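Probable thiosulfate sulfurtransferase (Thermus thermophilus, PDB 2EG4) probably transfers sulfur from thiosulfate to acceptors such as cyanide, as rhodaneses do, with two rhodanese-like domains in one chain and a bound zinc ion. Local coordinates at residues L166-S171 with E177-Q182; E220-Q223 with P227-P230; R27-S32 with F80-G85. All coordinates share one frame; numbering follows the deposited sequence.

Contact 1. Residues L166-S171 with E177-Q182; sequences LELFLS and ERLGLQ
Leu179 and Phe169 meet at the centre of this contact: methyl CD1 of Leu179 lies 4.0 Å from both CE1 and CZ of Phe169, the leucine running at about a right angle to the phenylalanine and meeting its ring obliquely. Its other methyl, CD2, comes within 4.3 Å of Leu168 CD1, so one forked side chain serves two residues of 166-171. On the solvent side the work is polar. Arg178 bends at its third torsion (chi3 -66°), which brings NH2 to 2.7 Å from Ser171 O, with that oxygen near the guanidinium plane at its edge. NH2 also donates to a water, 2.7 Å away, which in turn donates to Leu168 O, while NH1 is hydrogen-bonded to Glu173 O. The arginine is thus tied to the connection that leads into its own helix, directly at Glu173 O and through the water at Leu168 O. That helix ends immediately after Leu179 in a Schellman motif, with Gly180 at positive phi as the C-prime residue. In the rhodanese-like fold the contact folds the loop after strand 162-163 against the short helix 175-179, and Phe169 carries the packing inward to Ala200 and Leu204 of helix 195-206.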
loop_
_atom_site.group_PDB
_atom_site.type_symbol
_atom_site.label_atom_id
_atom_site.label_comp_id
_atom_site.label_asym_id
_atom_site.label_seq_id
_atom_site.Cartn_x
_atom_site.Cartn_y
_atom_site.Cartn_z
ATOM N N LEU A 166 -2.442 -0.550 13.530
ATOM C CA LEU A 166 -2.533 0.557 12.581
ATOM C C LEU A 166 -2.767 1.916 13.236
ATOM O O LEU A 166 -2.118 2.918 12.885
ATOM C CB LEU A 166 -3.671 0.273 11.593
ATOM C CG LEU A 166 -4.035 1.385 10.607
ATOM C CD1 LEU A 166 -2.910 1.563 9.598
ATOM C CD2 LEU A 166 -5.339 1.034 9.905
ATOM N N GLU A 167 -3.713 1.938 14.172
ATOM C CA GLU A 167 -4.095 3.150 14.898
ATOM C C GLU A 167 -2.903 3.976 15.374
ATOM O O GLU A 167 -2.894 5.203 15.242
ATOM C CB GLU A 167 -4.974 2.772 16.090
ATOM C CG GLU A 167 -6.359 2.234 15.723
ATOM C CD GLU A 167 -6.332 1.037 14.777
ATOM O OE1 GLU A 167 -5.633 0.040 15.069
ATOM O OE2 GLU A 167 -7.032 1.096 13.737
ATOM N N LEU A 168 -1.897 3.305 15.920
ATOM C CA LEU A 168 -0.701 3.981 16.418
ATOM C C LEU A 168 -0.037 4.875 15.370
ATOM O O LEU A 168 0.501 5.934 15.693
ATOM C CB LEU A 168 0.331 2.948 16.887
ATOM C CG LEU A 168 -0.042 1.997 18.016
ATOM C CD1 LEU A 168 1.050 0.931 18.181
ATOM C CD2 LEU A 168 -0.217 2.802 19.307
ATOM N N PHE A 169 -0.066 4.441 14.116
ATOM C CA PHE A 169 0.570 5.189 13.043
ATOM C C PHE A 169 -0.146 6.483 12.687
ATOM O O PHE A 169 0.401 7.319 11.969
ATOM C CB PHE A 169 0.709 4.287 11.811
ATOM C CG PHE A 169 1.665 3.151 12.021
ATOM C CD1 PHE A 169 3.019 3.311 11.738
ATOM C CD2 PHE A 169 1.230 1.951 12.579
ATOM C CE1 PHE A 169 3.932 2.291 12.014
ATOM C CE2 PHE A 169 2.128 0.930 12.854
ATOM C CZ PHE A 169 3.484 1.103 12.572
ATOM N N LEU A 170 -1.360 6.652 13.202
ATOM C CA LEU A 170 -2.140 7.853 12.919
ATOM C C LEU A 170 -1.752 9.016 13.829
ATOM O O LEU A 170 -2.245 10.132 13.676
ATOM C CB LEU A 170 -3.629 7.539 13.047
ATOM C CG LEU A 170 -4.062 6.327 12.218
ATOM C CD1 LEU A 170 -5.548 6.113 12.394
ATOM C CD2 LEU A 170 -3.720 6.529 10.735
ATOM N N SER A 171 -0.869 8.740 14.780
ATOM C CA SER A 171 -0.378 9.754 15.692
ATOM C C SER A 171 1.137 9.753 15.551
ATOM O O SER A 171 1.857 9.282 16.432
ATOM C CB SER A 171 -0.793 9.427 17.126
ATOM O OG SER A 171 -2.200 9.523 17.261
ATOM N N GLU A 177 9.391 7.006 18.896
ATOM C CA GLU A 177 9.771 6.880 20.291
ATOM C C GLU A 177 8.928 5.800 20.951
ATOM O O GLU A 177 9.456 4.916 21.615
ATOM C CB GLU A 177 9.585 8.216 21.018
ATOM C CG GLU A 177 10.439 9.357 20.465
ATOM C CD GLU A 177 9.772 10.113 19.320
ATOM O OE1 GLU A 177 9.564 9.525 18.234
ATOM O OE2 GLU A 177 9.453 11.309 19.517
ATOM N N ARG A 178 7.615 5.862 20.766
ATOM C CA ARG A 178 6.746 4.856 21.361
ATOM C C ARG A 178 7.016 3.470 20.777
ATOM O O ARG A 178 6.790 2.453 21.436
ATOM C CB ARG A 178 5.272 5.232 21.163
ATOM C CG ARG A 178 4.820 6.430 22.012
ATOM C CD ARG A 178 3.304 6.621 21.974
ATOM N NE ARG A 178 2.825 6.991 20.645
ATOM C CZ ARG A 178 3.027 8.173 20.075
ATOM N NH1 ARG A 178 3.698 9.118 20.719
ATOM N NH2 ARG A 178 2.563 8.411 18.855
ATOM N N LEU A 179 7.504 3.422 19.541
ATOM C CA LEU A 179 7.784 2.137 18.908
ATOM C C LEU A 179 9.228 1.702 19.138
ATOM O O LEU A 179 9.588 0.555 18.883
ATOM C CB LEU A 179 7.501 2.206 17.404
ATOM C CG LEU A 179 6.043 2.318 16.946
ATOM C CD1 LEU A 179 6.007 2.472 15.424
ATOM C CD2 LEU A 179 5.264 1.088 17.371
ATOM N N GLY A 180 10.055 2.624 19.616
ATOM C CA GLY A 180 11.444 2.288 19.860
ATOM C C GLY A 180 12.240 2.131 18.576
ATOM O O GLY A 180 13.160 1.316 18.503
ATOM N N LEU A 181 11.882 2.908 17.560
ATOM C CA LEU A 181 12.583 2.862 16.287
ATOM C C LEU A 181 13.332 4.171 16.118
ATOM O O LEU A 181 13.230 5.067 16.951
ATOM C CB LEU A 181 11.589 2.702 15.128
ATOM C CG LEU A 181 10.590 1.550 15.224
ATOM C CD1 LEU A 181 9.581 1.664 14.089
ATOM C CD2 LEU A 181 11.322 0.218 15.169
ATOM N N GLN A 182 14.084 4.283 15.032
ATOM C CA GLN A 182 14.817 5.505 14.754
ATOM C C GLN A 182 15.093 5.598 13.267
ATOM O O GLN A 182 15.125 4.587 12.565
ATOM C CB GLN A 182 16.127 5.540 15.545
ATOM C CG GLN A 182 17.032 4.361 15.309
ATOM C CD GLN A 182 18.174 4.328 16.303
ATOM O OE1 GLN A 182 18.973 5.265 16.378
ATOM N NE2 GLN A 182 18.252 3.251 17.080
HETATM O O HOH W 1 1.167 6.095 18.453
#

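Contact 2. Residues E220-Q223 with P227-P230; sequences EWLQ and PTEP
The C-terminal tail of the chain is fastened here to helix 217-223, the last helix of the second rhodanese-like domain, through Trp221 and Pro227. The indole NE1 of Trp221 donates to Pro227 O at 2.7 Å with an N-H...O angle of 161°. The oxygen lies almost exactly in the indole plane, yet the nitrogen stands above the carbonyl plane, 44° out of it, so the bond is straight at the donor and tilted at the acceptor. Trp221 has its CG anti to the backbone N (chi1 -171°), which swings the pyrrole edge out toward the tail. Methyl CG2 of Thr228 reaches the same edge, 3.4 Å from CD1, and also touches Leu222 CD2 at 3.7 Å; it rests against two successive helix residues at once. Farther along the indole, CZ2 lies 4.4 Å from Pro227 CD, a looser apolar touch. The side chain of Leu222 also comes close to the zinc site, about 4 Å from that of the zinc ligand Cys152 at the nearest atoms. Around the contact, Trp221 also packs on Ala129 of helix 125-129, while beyond Thr228 the tail continues as Glu229, which makes backbone hydrogen bonds with Arg157 in a neighbouring loop.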
loop_
_atom_site.group_PDB
_atom_site.type_symbol
_atom_site.label_atom_id
_atom_site.label_comp_id
_atom_site.label_asym_id
_atom_site.label_seq_id
_atom_site.Cartn_x
_atom_site.Cartn_y
_atom_site.Cartn_z
ATOM N N GLU A 220 -1.060 -14.693 1.998
ATOM C CA GLU A 220 -0.098 -15.509 1.275
ATOM C C GLU A 220 0.625 -16.460 2.214
ATOM O O GLU A 220 0.793 -17.631 1.907
ATOM C CB GLU A 220 0.939 -14.648 0.576
ATOM C CG GLU A 220 1.974 -15.499 -0.123
ATOM C CD GLU A 220 3.113 -14.695 -0.664
ATOM O OE1 GLU A 220 3.616 -13.804 0.063
ATOM O OE2 GLU A 220 3.527 -14.965 -1.815
ATOM N N TRP A 221 1.030 -15.948 3.372
ATOM C CA TRP A 221 1.772 -16.749 4.343
ATOM C C TRP A 221 1.033 -18.038 4.676
ATOM O O TRP A 221 1.631 -19.113 4.724
ATOM C CB TRP A 221 2.035 -15.918 5.615
ATOM C CG TRP A 221 2.977 -16.579 6.617
ATOM C CD1 TRP A 221 2.643 -17.435 7.633
ATOM C CD2 TRP A 221 4.405 -16.416 6.685
ATOM N NE1 TRP A 221 3.781 -17.816 8.332
ATOM C CE2 TRP A 221 4.872 -17.206 7.769
ATOM C CE3 TRP A 221 5.332 -15.681 5.939
ATOM C CZ2 TRP A 221 6.232 -17.278 8.118
ATOM C CZ3 TRP A 221 6.682 -15.745 6.284
ATOM C CH2 TRP A 221 7.118 -16.539 7.368
ATOM N N LEU A 222 -0.273 -17.939 4.883
ATOM C CA LEU A 222 -1.067 -19.125 5.197
ATOM C C LEU A 222 -1.282 -20.017 3.971
ATOM O O LEU A 222 -1.240 -21.236 4.081
ATOM C CB LEU A 222 -2.419 -18.719 5.788
ATOM C CG LEU A 222 -2.348 -18.123 7.205
ATOM C CD1 LEU A 222 -3.723 -17.631 7.640
ATOM C CD2 LEU A 222 -1.820 -19.191 8.186
ATOM N N GLN A 223 -1.502 -19.423 2.803
ATOM C CA GLN A 223 -1.692 -20.247 1.606
ATOM C C GLN A 223 -0.455 -21.110 1.357
ATOM O O GLN A 223 -0.553 -22.253 0.911
ATOM C CB GLN A 223 -1.978 -19.364 0.389
ATOM C CG GLN A 223 -3.389 -18.782 0.390
ATOM C CD GLN A 223 -4.461 -19.868 0.539
ATOM O OE1 GLN A 223 -4.440 -20.878 -0.172
ATOM N NE2 GLN A 223 -5.402 -19.656 1.457
ATOM N N PRO A 227 4.994 -21.646 8.860
ATOM C CA PRO A 227 4.753 -21.686 10.310
ATOM C C PRO A 227 4.055 -20.454 10.876
ATOM O O PRO A 227 4.359 -19.322 10.494
ATOM C CB PRO A 227 6.157 -21.855 10.895
ATOM C CG PRO A 227 6.974 -22.423 9.763
ATOM C CD PRO A 227 6.434 -21.686 8.569
ATOM N N THR A 228 3.112 -20.666 11.786
ATOM C CA THR A 228 2.418 -19.540 12.400
ATOM C C THR A 228 2.166 -19.759 13.882
ATOM O O THR A 228 2.192 -20.890 14.364
ATOM C CB THR A 228 1.059 -19.241 11.715
ATOM O OG1 THR A 228 0.135 -20.311 11.965
ATOM C CG2 THR A 228 1.253 -19.090 10.203
ATOM N N GLU A 229 1.968 -18.662 14.599
ATOM C CA GLU A 229 1.675 -18.717 16.029
ATOM C C GLU A 229 0.288 -18.113 16.226
ATOM O O GLU A 229 -0.151 -17.271 15.438
ATOM C CB GLU A 229 2.711 -17.918 16.840
ATOM C CG GLU A 229 4.099 -18.553 16.933
ATOM C CD GLU A 229 4.057 -20.027 17.319
ATOM O OE1 GLU A 229 3.166 -20.431 18.095
ATOM O OE2 GLU A 229 4.922 -20.788 16.846
ATOM N N PRO A 230 -0.444 -18.573 17.249
ATOM C CA PRO A 230 -0.040 -19.615 18.203
ATOM C C PRO A 230 -0.164 -21.019 17.611
ATOM O O PRO A 230 0.467 -21.954 18.152
ATOM C CB PRO A 230 -0.990 -19.394 19.376
ATOM C CG PRO A 230 -2.237 -18.895 18.699
ATOM C CD PRO A 230 -1.690 -17.912 17.685
ATOM O OXT PRO A 230 -0.909 -21.174 16.619
#

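Contact 3. Residues R27-S32 with F80-G85; sequences RHLDLS and FFLGLG. With SO4 (sulfate ion), chain F.
Leu31 fits its CD1 methyl against the base of the Phe81 side chain, 3.6 Å from Phe81 CB, and lays its own CB 3.7 Å from CD2 of the ring. The leucine thus follows the phenylalanine from its root along one ortho carbon, the two side chains crossing obliquely. On the neighbouring bump of the helix, Leu82 CD1 nestles into the shallow groove where two leucines of the loop meet: it touches Leu29 CD2 tip to tip at 3.9 Å and Leu31 CD1 at 4.2 Å. Between the segments the contact is apolar and made by fit of shape; just earlier in helix 73-84, Thr78 OG1 and Arg77 NH1 bond to the backbone N and O of Leu31. The loop's own bend is polar, for Asp30 OD1 accepts from both the backbone N of Ser32, in an Asx turn, and Ser32 OG.

His28 faces a sulfate ion, probably picked up from the crystallisation solution. Its ND1 donates to sulfate O4 at 2.6 Å and a nearly straight 171°, while NE2 donates to Arg13 O. Both ring nitrogens being engaged, the imidazole is probably held against turning. A leucine in its place would probably deprive the sulfate of this donor, though Arg15 NE also binds it, and leave Arg13 O without the imidazole N-H.

Strand 27-28 is an outer strand of the first domain's parallel sheet. As the chain leaves it, Leu29 and Leu31 pack between helix 73-84 and Leu54 of helix 41-57, and Leu29 also rests on Val10 of the adjacent strand 8-11.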
loop_
_atom_site.group_PDB
_atom_site.type_symbol
_atom_site.label_atom_id
_atom_site.label_comp_id
_atom_site.label_asym_id
_atom_site.label_seq_id
_atom_site.Cartn_x
_atom_site.Cartn_y
_atom_site.Cartn_z
ATOM N N ARG A 27 -8.045 10.261 -12.688
ATOM C CA ARG A 27 -8.466 8.917 -13.058
ATOM C C ARG A 27 -8.986 8.242 -11.796
ATOM O O ARG A 27 -8.558 8.591 -10.704
ATOM C CB ARG A 27 -7.274 8.081 -13.554
ATOM C CG ARG A 27 -6.765 8.387 -14.947
ATOM C CD ARG A 27 -6.058 9.705 -15.017
ATOM N NE ARG A 27 -5.137 9.737 -16.155
ATOM C CZ ARG A 27 -4.862 10.824 -16.862
ATOM N NH1 ARG A 27 -5.454 11.976 -16.572
ATOM N NH2 ARG A 27 -3.955 10.773 -17.825
ATOM N N HIS A 28 -9.885 7.275 -11.956
ATOM C CA HIS A 28 -10.398 6.514 -10.824
ATOM C C HIS A 28 -9.592 5.240 -10.725
ATOM O O HIS A 28 -9.448 4.523 -11.718
ATOM C CB HIS A 28 -11.840 6.093 -11.030
ATOM C CG HIS A 28 -12.368 5.259 -9.906
ATOM N ND1 HIS A 28 -12.654 3.914 -10.037
ATOM C CD2 HIS A 28 -12.582 5.565 -8.603
ATOM C CE1 HIS A 28 -13.025 3.430 -8.863
ATOM N NE2 HIS A 28 -12.988 4.411 -7.977
ATOM N N LEU A 29 -9.081 4.934 -9.531
ATOM C CA LEU A 29 -8.341 3.682 -9.336
ATOM C C LEU A 29 -8.352 3.255 -7.863
ATOM O O LEU A 29 -7.940 4.027 -7.001
ATOM C CB LEU A 29 -6.883 3.822 -9.765
ATOM C CG LEU A 29 -6.085 2.507 -9.626
ATOM C CD1 LEU A 29 -6.646 1.415 -10.557
ATOM C CD2 LEU A 29 -4.614 2.789 -9.927
ATOM N N ASP A 30 -8.817 2.029 -7.605
ATOM C CA ASP A 30 -8.796 1.461 -6.242
ATOM C C ASP A 30 -8.219 0.044 -6.349
ATOM O O ASP A 30 -8.865 -0.869 -6.896
ATOM C CB ASP A 30 -10.191 1.405 -5.631
ATOM C CG ASP A 30 -10.182 0.791 -4.227
ATOM O OD1 ASP A 30 -9.220 0.067 -3.898
ATOM O OD2 ASP A 30 -11.130 1.017 -3.457
ATOM N N LEU A 31 -6.983 -0.142 -5.879
ATOM C CA LEU A 31 -6.341 -1.448 -5.963
ATOM C C LEU A 31 -6.410 -2.276 -4.688
ATOM O O LEU A 31 -5.490 -3.048 -4.414
ATOM C CB LEU A 31 -4.875 -1.300 -6.388
ATOM C CG LEU A 31 -4.705 -0.782 -7.814
ATOM C CD1 LEU A 31 -3.236 -0.567 -8.163
ATOM C CD2 LEU A 31 -5.405 -1.776 -8.771
ATOM N N SER A 32 -7.495 -2.126 -3.927
ATOM C CA SER A 32 -7.662 -2.909 -2.688
ATOM C C SER A 32 -7.893 -4.405 -2.932
ATOM O O SER A 32 -7.580 -5.257 -2.085
ATOM C CB SER A 32 -8.878 -2.404 -1.891
ATOM O OG SER A 32 -8.769 -1.058 -1.490
ATOM N N PHE A 80 0.870 2.427 -2.937
ATOM C CA PHE A 80 1.957 1.474 -2.795
ATOM C C PHE A 80 2.209 0.759 -4.123
ATOM O O PHE A 80 3.354 0.624 -4.547
ATOM C CB PHE A 80 1.663 0.448 -1.713
ATOM C CG PHE A 80 2.805 -0.510 -1.496
ATOM C CD1 PHE A 80 3.991 -0.072 -0.899
ATOM C CD2 PHE A 80 2.734 -1.812 -1.981
ATOM C CE1 PHE A 80 5.091 -0.920 -0.798
ATOM C CE2 PHE A 80 3.838 -2.672 -1.881
ATOM C CZ PHE A 80 5.010 -2.222 -1.293
ATOM N N PHE A 81 1.155 0.313 -4.782
ATOM C CA PHE A 81 1.346 -0.348 -6.076
ATOM C C PHE A 81 1.951 0.608 -7.109
ATOM O O PHE A 81 2.850 0.233 -7.860
ATOM C CB PHE A 81 0.008 -0.864 -6.626
ATOM C CG PHE A 81 -0.400 -2.198 -6.087
ATOM C CD1 PHE A 81 0.284 -3.352 -6.471
ATOM C CD2 PHE A 81 -1.481 -2.317 -5.240
ATOM C CE1 PHE A 81 -0.126 -4.610 -6.010
ATOM C CE2 PHE A 81 -1.915 -3.569 -4.769
ATOM C CZ PHE A 81 -1.227 -4.726 -5.161
ATOM N N LEU A 82 1.437 1.845 -7.186
ATOM C CA LEU A 82 1.973 2.758 -8.190
ATOM C C LEU A 82 3.448 3.078 -7.930
ATOM O O LEU A 82 4.245 3.122 -8.874
ATOM C CB LEU A 82 1.111 4.036 -8.253
ATOM C CG LEU A 82 -0.028 4.004 -9.294
ATOM C CD1 LEU A 82 -0.792 2.708 -9.210
ATOM C CD2 LEU A 82 -0.977 5.204 -9.107
ATOM N N GLY A 83 3.812 3.276 -6.663
ATOM C CA GLY A 83 5.200 3.565 -6.327
ATOM C C GLY A 83 6.076 2.336 -6.564
ATOM O O GLY A 83 7.236 2.429 -6.972
ATOM N N LEU A 84 5.513 1.172 -6.288
ATOM C CA LEU A 84 6.225 -0.099 -6.489
ATOM C C LEU A 84 6.538 -0.319 -7.973
ATOM O O LEU A 84 7.505 -1.007 -8.325
ATOM C CB LEU A 84 5.368 -1.243 -5.943
ATOM C CG LEU A 84 5.914 -2.673 -6.129
ATOM C CD1 LEU A 84 7.230 -2.860 -5.375
ATOM C CD2 LEU A 84 4.877 -3.658 -5.624
ATOM N N GLY A 85 5.714 0.261 -8.840
ATOM C CA GLY A 85 5.933 0.159 -10.269
ATOM C C GLY A 85 6.922 1.201 -10.755
ATOM O O GLY A 85 7.142 1.323 -11.964
HETATM S S SO4 F . -13.290 1.322 -12.136
HETATM O O1 SO4 F . -14.502 1.410 -11.259
HETATM O O2 SO4 F . -12.290 0.389 -11.517
HETATM O O3 SO4 F . -13.689 0.803 -13.486
HETATM O O4 SO4 F . -12.677 2.683 -12.283
#

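Contacts 2 and 3 are both partly buried, contact 3 nearest the middle of the chain, its centre about 8 Å from that of the molecule; contact 1 is a surface contact. Contact 3 belongs to the first rhodanese-like domain and packs two elements distant in sequence through apolar side chains, with the polar bonds between them lying outside residues 80-85. Contacts 1 and 2 are short-range, each tying a helix to a nearby loop or tail, and both add polar links: a water bridge from an arginine in contact 1, a direct indole bond in contact 2. None shares an element with another; their centres stand about 25 to 27 Å apart, and contact 2 alone adjoins the zinc site.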